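Local coordinates for protein phosphonate monoester hydrolase (Ruegeria pomeroyi, PDB 4UPK) that is an enzyme of the sulfatase family, in the alkaline phosphatase superfamily, and assembles from four copies of one chain, at residues S100-G104 and D436-P440; P282-Y286 and L445-F450; Y286-F292 and W358-T362. Residue numbers count along the deposited sequence, not the author numbering.

Interaction 1 (S100-G104 and D436-P440); sequences SVRNG and DISEP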
loop_
_atom_site.group_PDB
_atom_site.type_symbol
_atom_site.label_atom_id
_atom_site.label_comp_id
_atom_site.label_asym_id
_atom_site.label_seq_id
_atom_site.Cartn_x
_atom_site.Cartn_y
_atom_site.Cartn_z
ATOM N N SER A 100 0.417 -20.951 -3.767
ATOM C CA SER A 100 0.240 -20.954 -5.213
ATOM C C SER A 100 0.330 -22.473 -5.489
ATOM O O SER A 100 1.387 -22.995 -5.827
ATOM C CB SER A 100 1.389 -20.196 -5.879
ATOM O OG SER A 100 1.104 -19.873 -7.228
ATOM N N VAL A 101 -0.775 -23.190 -5.209
ATOM C CA VAL A 101 -0.862 -24.662 -5.190
ATOM C C VAL A 101 -1.106 -25.392 -6.503
ATOM O O VAL A 101 -0.917 -26.611 -6.563
ATOM C CB VAL A 101 -1.721 -25.193 -4.006
ATOM C CG1 VAL A 101 -1.103 -24.779 -2.679
ATOM C CG2 VAL A 101 -3.176 -24.715 -4.109
ATOM N N ARG A 102 -1.497 -24.640 -7.549
ATOM C CA ARG A 102 -1.765 -25.108 -8.921
ATOM C C ARG A 102 -1.348 -24.003 -9.891
ATOM O O ARG A 102 -1.231 -22.846 -9.484
ATOM C CB ARG A 102 -3.272 -25.332 -9.155
ATOM C CG ARG A 102 -4.058 -25.861 -7.982
ATOM C CD ARG A 102 -5.515 -25.728 -8.277
ATOM N NE ARG A 102 -6.313 -26.050 -7.097
ATOM C CZ ARG A 102 -6.685 -25.173 -6.172
ATOM N NH1 ARG A 102 -6.297 -23.907 -6.250
ATOM N NH2 ARG A 102 -7.421 -25.560 -5.147
ATOM N N ASN A 103 -1.177 -24.351 -11.185
ATOM C CA ASN A 103 -0.924 -23.378 -12.245
ATOM C C ASN A 103 -2.128 -22.433 -12.261
ATOM O O ASN A 103 -3.278 -22.890 -12.179
ATOM C CB ASN A 103 -0.785 -24.082 -13.608
ATOM C CG ASN A 103 0.538 -24.748 -13.830
ATOM O OD1 ASN A 103 1.431 -24.701 -12.987
ATOM N ND2 ASN A 103 0.692 -25.416 -14.972
ATOM N N GLY A 104 -1.856 -21.131 -12.232
ATOM C CA GLY A 104 -2.914 -20.121 -12.207
ATOM C C GLY A 104 -3.338 -19.683 -10.815
ATOM O O GLY A 104 -4.111 -18.735 -10.698
ATOM N N ASP A 436 -1.539 -30.773 -5.669
ATOM C CA ASP A 436 -2.943 -30.425 -5.545
ATOM C C ASP A 436 -3.633 -30.997 -6.764
ATOM O O ASP A 436 -3.279 -30.640 -7.899
ATOM C CB ASP A 436 -3.194 -28.908 -5.390
ATOM C CG ASP A 436 -4.621 -28.619 -4.945
ATOM O OD1 ASP A 436 -5.547 -28.841 -5.745
ATOM O OD2 ASP A 436 -4.817 -28.281 -3.765
ATOM N N ILE A 437 -4.576 -31.941 -6.515
ATOM C CA ILE A 437 -5.346 -32.664 -7.529
ATOM C C ILE A 437 -6.778 -32.124 -7.718
ATOM O O ILE A 437 -7.665 -32.858 -8.154
ATOM C CB ILE A 437 -5.227 -34.222 -7.413
ATOM C CG1 ILE A 437 -5.756 -34.760 -6.077
ATOM C CG2 ILE A 437 -3.790 -34.678 -7.701
ATOM C CD1 ILE A 437 -6.003 -36.182 -6.046
ATOM N N SER A 438 -6.985 -30.826 -7.412
ATOM C CA SER A 438 -8.257 -30.119 -7.597
ATOM C C SER A 438 -8.034 -28.862 -8.471
ATOM O O SER A 438 -6.902 -28.409 -8.616
ATOM C CB SER A 438 -8.879 -29.742 -6.254
ATOM O OG SER A 438 -8.236 -28.623 -5.664
ATOM N N GLU A 439 -9.103 -28.366 -9.107
ATOM C CA GLU A 439 -9.091 -27.191 -9.984
ATOM C C GLU A 439 -10.395 -26.457 -9.730
ATOM O O GLU A 439 -11.451 -27.060 -9.958
ATOM C CB GLU A 439 -8.930 -27.591 -11.467
ATOM C CG GLU A 439 -8.650 -26.419 -12.401
ATOM C CD GLU A 439 -7.340 -25.698 -12.149
ATOM O OE1 GLU A 439 -6.263 -26.315 -12.318
ATOM O OE2 GLU A 439 -7.393 -24.510 -11.766
ATOM N N PRO A 440 -10.340 -25.220 -9.138
ATOM C CA PRO A 440 -11.585 -24.521 -8.740
ATOM C C PRO A 440 -12.680 -24.312 -9.785
ATOM O O PRO A 440 -13.850 -24.442 -9.442
ATOM C CB PRO A 440 -11.080 -23.190 -8.177
ATOM C CG PRO A 440 -9.669 -23.442 -7.787
ATOM C CD PRO A 440 -9.145 -24.428 -8.776
HETATM O O HOH W 1 -5.835 -22.226 -11.703
HETATM O O HOH W 2 -4.034 -25.675 -13.431
#
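Charge comes first. Arg-102 reaches from the loop after helix 95-98 into the turn that follows strand 431-436, where its NE lies 3.2 Å from Asp-436 OD1, a salt bridge with a weak hydrogen bond. Further hydrogen bonds reinforce it: Arg-102 NE gives another weak one to Ser-438 O (2.9 Å), and Arg-102 NH2 a better-aligned one to Ser-438 OG (3.2 Å). The third nitrogen, NH1, hydrogen-bonds to Ser-522 O of the second subunit. Packing adds Pro-440 CD, over one face of the guanidinium and 3.7 Å from Arg-102 CZ. Two waters complete the seam, both donating to Asn-103 O: water 1 (2.7 Å) also reaches Glu-439 OE2 (2.8 Å), and water 2 (3.1 Å) Glu-439 OE1 (2.6 Å). Within the turn, Asp-436 OD1 accepts from Ser-438 N (3.0 Å) and Ser-438 OG (2.7 Å). That is an Asx turn ending a strand at the edge, within this chain, of the four-stranded antiparallel sheet, here tied to a loop of the sulfatase family region.

Interaction 2 (P282-Y286 and L445-F450); sequences PATRY and LWQQEF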
loop_
_atom_site.group_PDB
_atom_site.type_symbol
_atom_site.label_atom_id
_atom_site.label_comp_id
_atom_site.label_asym_id
_atom_site.label_seq_id
_atom_site.Cartn_x
_atom_site.Cartn_y
_atom_site.Cartn_z
ATOM N N PRO A 282 -6.850 -41.882 -12.765
ATOM C CA PRO A 282 -6.786 -40.535 -13.372
ATOM C C PRO A 282 -5.363 -40.053 -13.694
ATOM O O PRO A 282 -5.186 -39.338 -14.669
ATOM C CB PRO A 282 -7.446 -39.652 -12.308
ATOM C CG PRO A 282 -8.339 -40.582 -11.528
ATOM C CD PRO A 282 -7.520 -41.825 -11.444
ATOM N N ALA A 283 -4.360 -40.463 -12.890
ATOM C CA ALA A 283 -2.962 -40.107 -13.067
ATOM C C ALA A 283 -2.324 -40.695 -14.332
ATOM O O ALA A 283 -1.555 -39.990 -14.980
ATOM C CB ALA A 283 -2.156 -40.460 -11.821
ATOM N N THR A 284 -2.653 -41.952 -14.727
ATOM C CA THR A 284 -2.125 -42.500 -15.995
ATOM C C THR A 284 -2.959 -41.941 -17.174
ATOM O O THR A 284 -2.540 -42.046 -18.318
ATOM C CB THR A 284 -2.096 -44.074 -16.025
ATOM O OG1 THR A 284 -3.386 -44.607 -15.720
ATOM C CG2 THR A 284 -1.062 -44.667 -15.112
ATOM N N ARG A 285 -4.148 -41.384 -16.896
ATOM C CA ARG A 285 -5.060 -40.875 -17.924
ATOM C C ARG A 285 -4.916 -39.366 -18.176
ATOM O O ARG A 285 -5.438 -38.889 -19.177
ATOM C CB ARG A 285 -6.518 -41.236 -17.566
ATOM C CG ARG A 285 -6.984 -42.624 -18.050
ATOM C CD ARG A 285 -8.074 -43.258 -17.174
ATOM N NE ARG A 285 -9.028 -42.275 -16.650
ATOM C CZ ARG A 285 -9.610 -42.336 -15.455
ATOM N NH1 ARG A 285 -9.383 -43.369 -14.646
ATOM N NH2 ARG A 285 -10.440 -41.374 -15.066
ATOM N N TYR A 286 -4.196 -38.634 -17.281
ATOM C CA TYR A 286 -3.960 -37.176 -17.306
ATOM C C TYR A 286 -3.112 -36.750 -18.508
ATOM O O TYR A 286 -3.474 -35.776 -19.178
ATOM C CB TYR A 286 -3.319 -36.734 -15.973
ATOM C CG TYR A 286 -3.198 -35.235 -15.759
ATOM C CD1 TYR A 286 -4.239 -34.504 -15.200
ATOM C CD2 TYR A 286 -2.016 -34.561 -16.048
ATOM C CE1 TYR A 286 -4.126 -33.131 -14.990
ATOM C CE2 TYR A 286 -1.901 -33.186 -15.858
ATOM C CZ TYR A 286 -2.953 -32.479 -15.318
ATOM O OH TYR A 286 -2.819 -31.130 -15.102
ATOM N N LEU A 445 -9.835 -34.881 -13.304
ATOM C CA LEU A 445 -10.226 -36.284 -13.436
ATOM C C LEU A 445 -10.367 -36.966 -12.069
ATOM O O LEU A 445 -11.278 -37.757 -11.886
ATOM C CB LEU A 445 -9.281 -37.071 -14.396
ATOM C CG LEU A 445 -9.239 -36.594 -15.865
ATOM C CD1 LEU A 445 -8.047 -37.179 -16.597
ATOM C CD2 LEU A 445 -10.479 -36.978 -16.602
ATOM N N TRP A 446 -9.510 -36.603 -11.090
ATOM C CA TRP A 446 -9.560 -37.099 -9.704
ATOM C C TRP A 446 -10.826 -36.616 -9.001
ATOM O O TRP A 446 -11.435 -37.386 -8.273
ATOM C CB TRP A 446 -8.341 -36.609 -8.915
ATOM C CG TRP A 446 -7.039 -37.184 -9.381
ATOM C CD1 TRP A 446 -6.513 -38.397 -9.045
ATOM C CD2 TRP A 446 -6.067 -36.540 -10.215
ATOM N NE1 TRP A 446 -5.281 -38.556 -9.631
ATOM C CE2 TRP A 446 -4.971 -37.424 -10.338
ATOM C CE3 TRP A 446 -6.023 -35.306 -10.889
ATOM C CZ2 TRP A 446 -3.849 -37.117 -11.114
ATOM C CZ3 TRP A 446 -4.915 -35.007 -11.667
ATOM C CH2 TRP A 446 -3.851 -35.916 -11.790
ATOM N N GLN A 447 -11.222 -35.337 -9.220
ATOM C CA GLN A 447 -12.424 -34.735 -8.625
ATOM C C GLN A 447 -13.667 -35.381 -9.168
ATOM O O GLN A 447 -14.596 -35.631 -8.393
ATOM C CB GLN A 447 -12.492 -33.229 -8.892
ATOM C CG GLN A 447 -11.622 -32.423 -7.966
ATOM C CD GLN A 447 -11.844 -30.949 -8.159
ATOM O OE1 GLN A 447 -11.242 -30.316 -9.022
ATOM N NE2 GLN A 447 -12.693 -30.369 -7.329
ATOM N N GLN A 448 -13.686 -35.644 -10.502
ATOM C CA GLN A 448 -14.796 -36.269 -11.213
ATOM C C GLN A 448 -15.013 -37.710 -10.736
ATOM O O GLN A 448 -16.152 -38.119 -10.558
ATOM C CB GLN A 448 -14.529 -36.264 -12.730
ATOM C CG GLN A 448 -14.703 -34.917 -13.397
ATOM C CD GLN A 448 -14.048 -34.872 -14.752
ATOM O OE1 GLN A 448 -14.406 -35.617 -15.671
ATOM N NE2 GLN A 448 -13.096 -33.959 -14.929
ATOM N N GLU A 449 -13.923 -38.470 -10.524
ATOM C CA GLU A 449 -13.983 -39.868 -10.107
ATOM C C GLU A 449 -14.146 -40.031 -8.595
ATOM O O GLU A 449 -14.814 -40.968 -8.157
ATOM C CB GLU A 449 -12.732 -40.628 -10.617
ATOM C CG GLU A 449 -12.852 -42.149 -10.558
ATOM C CD GLU A 449 -11.817 -42.937 -11.345
ATOM O OE1 GLU A 449 -11.634 -42.639 -12.549
ATOM O OE2 GLU A 449 -11.235 -43.892 -10.778
ATOM N N PHE A 450 -13.525 -39.158 -7.798
ATOM C CA PHE A 450 -13.588 -39.318 -6.348
ATOM C C PHE A 450 -14.544 -38.409 -5.570
ATOM O O PHE A 450 -14.864 -38.721 -4.428
ATOM C CB PHE A 450 -12.192 -39.493 -5.714
ATOM C CG PHE A 450 -11.322 -40.480 -6.456
ATOM C CD1 PHE A 450 -11.607 -41.840 -6.429
ATOM C CD2 PHE A 450 -10.219 -40.051 -7.179
ATOM C CE1 PHE A 450 -10.810 -42.755 -7.133
ATOM C CE2 PHE A 450 -9.414 -40.963 -7.877
ATOM C CZ PHE A 450 -9.717 -42.308 -7.850
#
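This is helix-on-helix packing on one flank of the molecule, partly buried, where helix 280-286 meets the short helix 445-450 that follows strand 431-436. The segment axes come within 10.2 Å at 144°, closer to antiparallel than to perpendicular. Pro-282 contributes more buried surface than any other residue of its helix. Its ring is a knob set into a hole made by Leu-445, Trp-446, Glu-449 and Phe-450, the knobs-into-holes mode of helix packing, and it brings a helix of the sulfatase family region against the connection between strands 431-436 and 458-463 of the four-stranded sheet. Pro-282 CB sits 3.6 Å from the centroid of the Trp-446 five-membered ring, nearly along its normal, a CH-pi contact; Pro-282 CG touches Phe-450 CE2 at 3.8 Å. The indole spreads further along the helix to Ala-283 (CB to Trp-446 CZ2, 3.8 Å) and Tyr-286, whose CD1 is 3.6 Å from Trp-446 CZ3 with the ring planes at 36°. Trp-446 NE1 itself is hydrogen-bonded to Phe-279 O. At the exposed rim Arg-285 forks onto a single carboxylate oxygen: NH1 and NH2 donate to Glu-449 OE1 at 3.2 and 3.1 Å, a salt bridge lying near the guanidinium plane.

Interaction 3 (Y286-F292 and W358-T362); sequences YSSPASF and WGKMT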
loop_
_atom_site.group_PDB
_atom_site.type_symbol
_atom_site.label_atom_id
_atom_site.label_comp_id
_atom_site.label_asym_id
_atom_site.label_seq_id
_atom_site.Cartn_x
_atom_site.Cartn_y
_atom_site.Cartn_z
ATOM N N TYR A 286 -4.196 -38.634 -17.281
ATOM C CA TYR A 286 -3.960 -37.176 -17.306
ATOM C C TYR A 286 -3.112 -36.750 -18.508
ATOM O O TYR A 286 -3.474 -35.776 -19.178
ATOM C CB TYR A 286 -3.319 -36.734 -15.973
ATOM C CG TYR A 286 -3.198 -35.235 -15.759
ATOM C CD1 TYR A 286 -4.239 -34.504 -15.200
ATOM C CD2 TYR A 286 -2.016 -34.561 -16.048
ATOM C CE1 TYR A 286 -4.126 -33.131 -14.990
ATOM C CE2 TYR A 286 -1.901 -33.186 -15.858
ATOM C CZ TYR A 286 -2.953 -32.479 -15.318
ATOM O OH TYR A 286 -2.819 -31.130 -15.102
ATOM N N SER A 287 -1.981 -37.462 -18.759
ATOM C CA SER A 287 -1.043 -37.238 -19.876
ATOM C C SER A 287 -0.842 -38.525 -20.659
ATOM O O SER A 287 -1.098 -39.616 -20.143
ATOM C CB SER A 287 0.307 -36.728 -19.375
ATOM O OG SER A 287 0.224 -35.409 -18.859
ATOM N N SER A 288 -0.386 -38.399 -21.912
ATOM C CA SER A 288 -0.155 -39.540 -22.807
ATOM C C SER A 288 0.850 -39.143 -23.891
ATOM O O SER A 288 1.086 -37.944 -24.075
ATOM C CB SER A 288 -1.476 -40.007 -23.449
ATOM O OG SER A 288 -2.039 -39.050 -24.331
ATOM N N PRO A 289 1.439 -40.112 -24.640
ATOM C CA PRO A 289 2.334 -39.732 -25.746
ATOM C C PRO A 289 1.672 -38.747 -26.727
ATOM O O PRO A 289 2.318 -37.775 -27.130
ATOM C CB PRO A 289 2.661 -41.077 -26.399
ATOM C CG PRO A 289 2.467 -42.079 -25.332
ATOM C CD PRO A 289 1.307 -41.579 -24.544
ATOM N N ALA A 290 0.349 -38.953 -27.037
ATOM C CA ALA A 290 -0.485 -38.107 -27.917
ATOM C C ALA A 290 -0.590 -36.651 -27.438
ATOM O O ALA A 290 -0.740 -35.751 -28.275
ATOM C CB ALA A 290 -1.877 -38.698 -28.071
ATOM N N SER A 291 -0.506 -36.405 -26.113
ATOM C CA SER A 291 -0.568 -35.042 -25.572
ATOM C C SER A 291 0.824 -34.395 -25.432
ATOM O O SER A 291 0.914 -33.205 -25.159
ATOM C CB SER A 291 -1.338 -35.012 -24.246
ATOM O OG SER A 291 -0.615 -35.632 -23.193
ATOM N N PHE A 292 1.897 -35.176 -25.625
ATOM C CA PHE A 292 3.300 -34.752 -25.499
ATOM C C PHE A 292 3.981 -34.333 -26.817
ATOM O O PHE A 292 5.177 -34.023 -26.817
ATOM C CB PHE A 292 4.113 -35.863 -24.807
ATOM C CG PHE A 292 4.388 -35.629 -23.349
ATOM C CD1 PHE A 292 3.352 -35.374 -22.461
ATOM C CD2 PHE A 292 5.688 -35.681 -22.855
ATOM C CE1 PHE A 292 3.612 -35.133 -21.114
ATOM C CE2 PHE A 292 5.945 -35.453 -21.504
ATOM C CZ PHE A 292 4.909 -35.171 -20.647
ATOM N N TRP A 358 3.029 -40.034 -17.970
ATOM C CA TRP A 358 3.837 -38.971 -18.551
ATOM C C TRP A 358 3.595 -37.719 -17.745
ATOM O O TRP A 358 2.559 -37.604 -17.082
ATOM C CB TRP A 358 3.442 -38.761 -20.023
ATOM C CG TRP A 358 3.765 -39.948 -20.881
ATOM C CD1 TRP A 358 3.046 -41.102 -20.973
ATOM C CD2 TRP A 358 4.966 -40.160 -21.628
ATOM N NE1 TRP A 358 3.730 -42.025 -21.717
ATOM C CE2 TRP A 358 4.889 -41.457 -22.179
ATOM C CE3 TRP A 358 6.101 -39.370 -21.905
ATOM C CZ2 TRP A 358 5.884 -41.977 -23.013
ATOM C CZ3 TRP A 358 7.097 -39.892 -22.720
ATOM C CH2 TRP A 358 6.989 -41.184 -23.256
ATOM N N GLY A 359 4.560 -36.803 -17.776
ATOM C CA GLY A 359 4.507 -35.555 -17.023
ATOM C C GLY A 359 4.952 -35.669 -15.573
ATOM O O GLY A 359 5.825 -36.474 -15.230
ATOM N N LYS A 360 4.320 -34.860 -14.696
ATOM C CA LYS A 360 4.678 -34.775 -13.277
ATOM C C LYS A 360 3.479 -34.700 -12.302
ATOM O O LYS A 360 3.702 -34.487 -11.119
ATOM C CB LYS A 360 5.716 -33.646 -13.067
ATOM C CG LYS A 360 5.278 -32.250 -13.489
ATOM C CD LYS A 360 5.333 -32.020 -14.969
ATOM C CE LYS A 360 5.036 -30.598 -15.272
ATOM N NZ LYS A 360 4.587 -30.448 -16.674
ATOM N N MET A 361 2.222 -34.903 -12.787
ATOM C CA MET A 361 1.009 -34.917 -11.940
ATOM C C MET A 361 0.800 -36.333 -11.360
ATOM O O MET A 361 -0.125 -37.058 -11.732
ATOM C CB MET A 361 -0.247 -34.399 -12.676
ATOM C CG MET A 361 -0.281 -32.874 -12.828
ATOM S SD MET A 361 -0.401 -31.882 -11.303
ATOM C CE MET A 361 -2.074 -32.303 -10.776
ATOM N N THR A 362 1.734 -36.724 -10.478
ATOM C CA THR A 362 1.798 -38.023 -9.808
ATOM C C THR A 362 2.572 -37.897 -8.486
ATOM O O THR A 362 2.965 -36.791 -8.104
ATOM C CB THR A 362 2.327 -39.121 -10.769
ATOM O OG1 THR A 362 2.185 -40.383 -10.137
ATOM C CG2 THR A 362 3.774 -38.905 -11.181
HETATM O O HOH W 3 -0.073 -40.126 -17.755
HETATM O O HOH W 4 0.899 -36.120 -15.554
#
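Within the sulfatase-family fold, the loop between helices 280-286 and 303-333 packs on the loop between strands 340-346 and 372-375 of the large mixed sheet, through an edge-to-face pair near the 3-10 segment 289-291, a Met-aromatic contact and two waters. Trp-358, with chi1 at m, lays a face of its indole against the backbone of Ser-288 and Pro-289, Pro-289 CD coming 3.7 Å from Trp-358 NE1; helix 303-333 also packs on this tryptophan through Ile-306 and Leu-309. The Trp-358 edge points at the face of Phe-292, six-membered ring centroids 5.5 Å apart and planes at 62°. Phe-292 has chi1 at -101°, between rotamer wells, and Trp-358 CB also lies over its ring, 4.1 Å from the centroid. Phe-292 CZ packs 3.3 Å from Gly-359 N, which is hydrogen-bonded to Glu-350 OE2. Gly-359 has a positive phi (83°), and a CB there would fall 3.4 Å from Ser-287 OG. Met-361, centre of an inverse gamma turn, has all three chi angles at m, while Tyr-286 is t about chi1. So placed, Met-361 CB sits over the tyrosine ring, 4.0 Å from its centroid, and SD stands obliquely at 5.4 Å. Water 3 links Ser-287 O (2.6 Å) to Trp-358 N (3.1 Å); water 4 donates to Trp-358 O at 2.7 Å and accepts from Met-361 N at 3.3 Å.

Overall arrangement
The three contacts form one continuous patch. Interactions 2 and 3 are closest, centres about 12 Å apart, and share Tyr-286, which meets Trp-446 in interaction 2 and Met-361 in interaction 3; Trp-446 CZ2 also lies 3.8 Å from Met-361 O. Interactions 1 and 2, centres about 14 Å apart, join through the chain from 436 to 450: Glu-439 N is 2.9 Å from Gln-447 OE1, a probable hydrogen bond, and Ile-437 CD1 packs 3.6 Å from Trp-446 CG. Met-361 closes the circuit, its CE 3.5 Å from Asp-436 O, though the centres of interactions 1 and 3 are about 17 Å apart. Among the three, interaction 1 alone touches another subunit.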